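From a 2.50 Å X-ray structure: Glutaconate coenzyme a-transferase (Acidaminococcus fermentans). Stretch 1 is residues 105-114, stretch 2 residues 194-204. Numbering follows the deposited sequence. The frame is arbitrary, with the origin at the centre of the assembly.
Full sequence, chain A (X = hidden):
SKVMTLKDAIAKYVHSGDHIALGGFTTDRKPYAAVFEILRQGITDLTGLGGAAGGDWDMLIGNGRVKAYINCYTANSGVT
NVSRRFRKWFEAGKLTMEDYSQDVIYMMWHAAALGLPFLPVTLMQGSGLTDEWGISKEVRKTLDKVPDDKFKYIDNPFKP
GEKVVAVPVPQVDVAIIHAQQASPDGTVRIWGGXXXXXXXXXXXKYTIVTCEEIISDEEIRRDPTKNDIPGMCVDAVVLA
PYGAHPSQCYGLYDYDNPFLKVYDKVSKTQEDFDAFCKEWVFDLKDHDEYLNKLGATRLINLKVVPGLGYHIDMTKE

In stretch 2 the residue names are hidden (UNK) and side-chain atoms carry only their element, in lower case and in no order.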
# COMPACT_ATOMS: atom_id res chain seq x y z
N ILE A 105 10.89 12.36 32.32
CA ILE A 105 11.60 12.94 31.19
C ILE A 105 10.75 12.97 29.91
O ILE A 105 10.70 13.98 29.21
CB ILE A 105 12.90 12.18 30.91
CG1 ILE A 105 13.89 12.37 32.07
CG2 ILE A 105 13.53 12.65 29.57
CD1 ILE A 105 14.75 13.59 31.95
N TYR A 106 10.12 11.86 29.57
CA TYR A 106 9.30 11.83 28.36
C TYR A 106 8.10 12.76 28.56
O TYR A 106 7.65 13.40 27.62
CB TYR A 106 8.93 10.39 27.97
CG TYR A 106 10.03 9.75 27.15
CD1 TYR A 106 10.11 9.99 25.79
CD2 TYR A 106 11.06 9.04 27.76
CE1 TYR A 106 11.21 9.56 25.06
CE2 TYR A 106 12.17 8.60 27.05
CZ TYR A 106 12.24 8.87 25.69
OH TYR A 106 13.36 8.50 24.97
N MET A 107 7.62 12.88 29.80
CA MET A 107 6.53 13.81 30.09
C MET A 107 7.04 15.25 29.86
O MET A 107 6.50 15.99 29.03
CB MET A 107 6.02 13.66 31.53
CG MET A 107 5.37 12.33 31.84
SD MET A 107 3.60 12.12 31.52
CE MET A 107 3.32 13.14 30.08
N MET A 108 8.11 15.63 30.57
CA MET A 108 8.70 16.96 30.45
C MET A 108 8.76 17.45 29.02
O MET A 108 8.35 18.56 28.71
CB MET A 108 10.09 16.98 31.08
CG MET A 108 10.05 16.81 32.60
SD MET A 108 11.66 16.69 33.38
CE MET A 108 12.54 17.93 32.57
N TRP A 109 9.25 16.60 28.13
CA TRP A 109 9.33 16.96 26.73
C TRP A 109 7.91 17.09 26.20
O TRP A 109 7.61 18.01 25.43
CB TRP A 109 10.07 15.87 25.95
CG TRP A 109 11.56 16.02 25.86
CD1 TRP A 109 12.25 17.17 25.72
CD2 TRP A 109 12.52 14.95 25.74
NE1 TRP A 109 13.59 16.90 25.50
CE2 TRP A 109 13.78 15.55 25.51
CE3 TRP A 109 12.44 13.56 25.80
CZ2 TRP A 109 14.95 14.79 25.34
CZ3 TRP A 109 13.61 12.81 25.63
CH2 TRP A 109 14.84 13.43 25.40
N HIS A 110 7.02 16.20 26.60
CA HIS A 110 5.66 16.27 26.09
C HIS A 110 4.96 17.57 26.52
O HIS A 110 4.41 18.30 25.67
CB HIS A 110 4.85 15.02 26.44
CG HIS A 110 3.56 14.91 25.69
ND1 HIS A 110 2.36 14.62 26.30
CD2 HIS A 110 3.26 15.12 24.38
CE1 HIS A 110 1.38 14.66 25.42
NE2 HIS A 110 1.90 14.96 24.24
N ALA A 111 4.99 17.87 27.82
CA ALA A 111 4.42 19.09 28.35
C ALA A 111 5.00 20.31 27.63
O ALA A 111 4.31 21.31 27.46
CB ALA A 111 4.71 19.20 29.80
N ALA A 112 6.26 20.23 27.21
CA ALA A 112 6.87 21.35 26.48
C ALA A 112 6.21 21.50 25.11
O ALA A 112 5.83 22.60 24.71
CB ALA A 112 8.38 21.15 26.34
N ALA A 113 6.06 20.40 24.40
CA ALA A 113 5.44 20.45 23.09
C ALA A 113 4.02 20.97 23.25
O ALA A 113 3.50 21.64 22.36
CB ALA A 113 5.43 19.07 22.47
N LEU A 114 3.42 20.67 24.39
CA LEU A 114 2.06 21.09 24.69
C LEU A 114 1.90 22.56 25.07
O LEU A 114 0.90 23.18 24.74
CB LEU A 114 1.46 20.20 25.80
CG LEU A 114 0.53 19.02 25.48
CD1 LEU A 114 0.66 18.52 24.03
CD2 LEU A 114 0.79 17.90 26.50
N UNK A 194 7.62 6.86 17.21
CA UNK A 194 8.37 8.10 17.13
C UNK A 194 9.17 8.43 18.37
O UNK A 194 10.02 9.31 18.33
c UNK A 194 5.60 8.60 15.30
c UNK A 194 6.87 9.36 15.51
c UNK A 194 5.68 8.00 13.91
n UNK A 194 4.41 7.53 13.30
c UNK A 194 7.41 9.26 16.89
N UNK A 195 8.89 7.78 19.49
CA UNK A 195 9.58 8.10 20.75
C UNK A 195 9.30 9.60 21.01
O UNK A 195 8.20 10.08 20.72
c UNK A 195 11.39 6.39 20.11
c UNK A 195 11.09 7.78 20.66
c UNK A 195 11.25 3.98 20.28
c UNK A 195 11.97 6.24 18.85
c UNK A 195 11.82 3.86 19.02
c UNK A 195 11.04 5.25 20.82
c UNK A 195 12.18 4.99 18.31
N UNK A 196 10.27 10.34 21.52
CA UNK A 196 10.07 11.77 21.80
C UNK A 196 10.26 12.65 20.58
O UNK A 196 10.12 13.86 20.63
o UNK A 196 12.74 9.94 22.69
c UNK A 196 13.27 11.02 22.39
n UNK A 196 14.55 11.12 22.14
c UNK A 196 11.06 12.23 22.86
c UNK A 196 12.49 12.32 22.32
N UNK A 197 10.52 12.04 19.44
CA UNK A 197 10.79 12.81 18.25
C UNK A 197 9.88 13.93 17.81
O UNK A 197 10.39 14.98 17.42
o UNK A 197 13.04 10.80 16.31
o UNK A 197 12.72 10.85 18.47
c UNK A 197 11.11 11.88 17.09
c UNK A 197 12.38 11.13 17.30
N UNK A 198 8.56 13.73 17.86
CA UNK A 198 7.62 14.78 17.43
C UNK A 198 7.49 15.91 18.47
O UNK A 198 7.39 17.10 18.13
c UNK A 198 6.25 14.16 17.06
c UNK A 198 5.29 15.23 16.56
c UNK A 198 6.44 13.14 15.95
N UNK A 199 7.53 15.54 19.75
CA UNK A 199 7.47 16.48 20.85
C UNK A 199 8.64 17.46 20.75
O UNK A 199 8.44 18.67 20.68
c UNK A 199 6.29 15.15 22.69
o UNK A 199 6.37 14.38 23.67
o UNK A 199 5.19 15.46 22.16
c UNK A 199 7.60 15.74 22.19
N UNK A 200 9.86 16.95 20.76
CA UNK A 200 11.04 17.82 20.68
C UNK A 200 11.19 18.64 19.39
O UNK A 200 11.96 19.60 19.36
c UNK A 200 12.16 16.32 22.31
c UNK A 200 12.69 16.00 19.93
c UNK A 200 12.35 17.04 21.02
c UNK A 200 14.03 15.28 20.13
N UNK A 201 10.46 18.28 18.33
CA UNK A 201 10.51 19.06 17.07
C UNK A 201 9.42 20.14 17.11
O UNK A 201 9.32 20.96 16.20
c UNK A 201 10.28 18.17 15.84
N UNK A 202 8.52 20.03 18.09
CA UNK A 202 7.47 20.99 18.27
C UNK A 202 7.98 22.00 19.31
O UNK A 202 7.80 23.21 19.14
o UNK A 202 3.37 19.73 19.68
c UNK A 202 3.64 20.74 18.99
c UNK A 202 5.05 21.33 19.03
o UNK A 202 2.78 21.31 18.29
c UNK A 202 6.17 20.33 18.75
N UNK A 203 8.61 21.48 20.36
CA UNK A 203 9.16 22.29 21.43
C UNK A 203 10.35 23.13 21.02
O UNK A 203 10.30 24.35 21.09
c UNK A 203 9.53 21.43 22.61
N UNK A 204 11.43 22.48 20.58
CA UNK A 204 12.66 23.18 20.19
C UNK A 204 12.44 24.39 19.33
O UNK A 204 11.56 24.41 18.50
c UNK A 204 13.60 22.23 19.47
O HOH W 1 7.98 12.62 25.14

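Position 194 carries four carbons in a row ending in a nitrogen, the chain of a lysine, and nothing on stretch 1 lies within its reach. Lys-194 opens a type II' turn that closes at position 197. Position 195 has one carbon and then a ring of six carbons with no further atom, so it is Phe-195; the end of its side chain leads away from the helix of stretch 1, and its phi of 58° fits the turn.

At position 196 three carbons end in one oxygen and one nitrogen, an amide; its carbons lie against the indole of Trp-109 and its oxygen meets the hydroxyl of Tyr-106. This is Gln-196. Its CB, set toward stretch 1, packs 3.5 Å from Trp-109 CE3, while CG sits over the face of the indole, 3.9 Å from the centroid of the six-membered ring. Tyr-106 OH donates to Gln-196 OE1 at 2.8 Å, although the oxygen's place in the model is less sure.

Position 197 has two carbons, the second bearing two oxygens; this is Asp-197, clear of stretch 1. Position 198 has three carbons branched at the first, Val-198, also without a contact.

Position 199 repeats the two-carbon carboxylate, and its CA-to-CB bond points toward stretch 1, with one oxygen 3.0 Å from His-110 CD2, at the imidazole edge. It is Asp-199. A water donates to both Tyr-106 O (2.6 Å) and Asp-199 OD2 (2.8 Å), joining the carboxylate to a helix carbonyl that it could not itself bond.

Position 200 has four carbons forked at the first, one arm two carbons long, and the short arm lies over the Trp-109 ring: Ile-200. Its CG2 is 3.4 Å from the centroid of the five-membered ring, almost on the ring normal. Position 201, a single carbon pointing away, is Ala-201.

Position 202 has three carbons ending in two oxygens, one of them close to Ala-113, and is Glu-202. Its OE1 comes 3.5 Å from Ala-113 CB; Ala-113 O, 3.3 Å from Glu-202 OE1, is a second acceptor, so no hydrogen bond forms there. Position 203 has one carbon, its CB, 3.9 Å from Ala-112 CB, and is Ala-203. Position 204, another lone carbon, is Ala-204, out of reach and the first residue to leave helical geometry.

The axes of the two helices cross at 46°, and the backbones draw together from the turn residue Gln-196, whose CA stands 6.6 Å from Tyr-106 CA, to Ala-203, whose CA is 4.5 Å from Ala-113 CA. Small side chains at Ala-112, Ala-113 and Ala-203 accompany the close approach. Between these ends, one indole face receives two aliphatic groups, while water joins a buried carboxylate to the backbone.

Stretch 2 194-204: KFQDVDIAEAA
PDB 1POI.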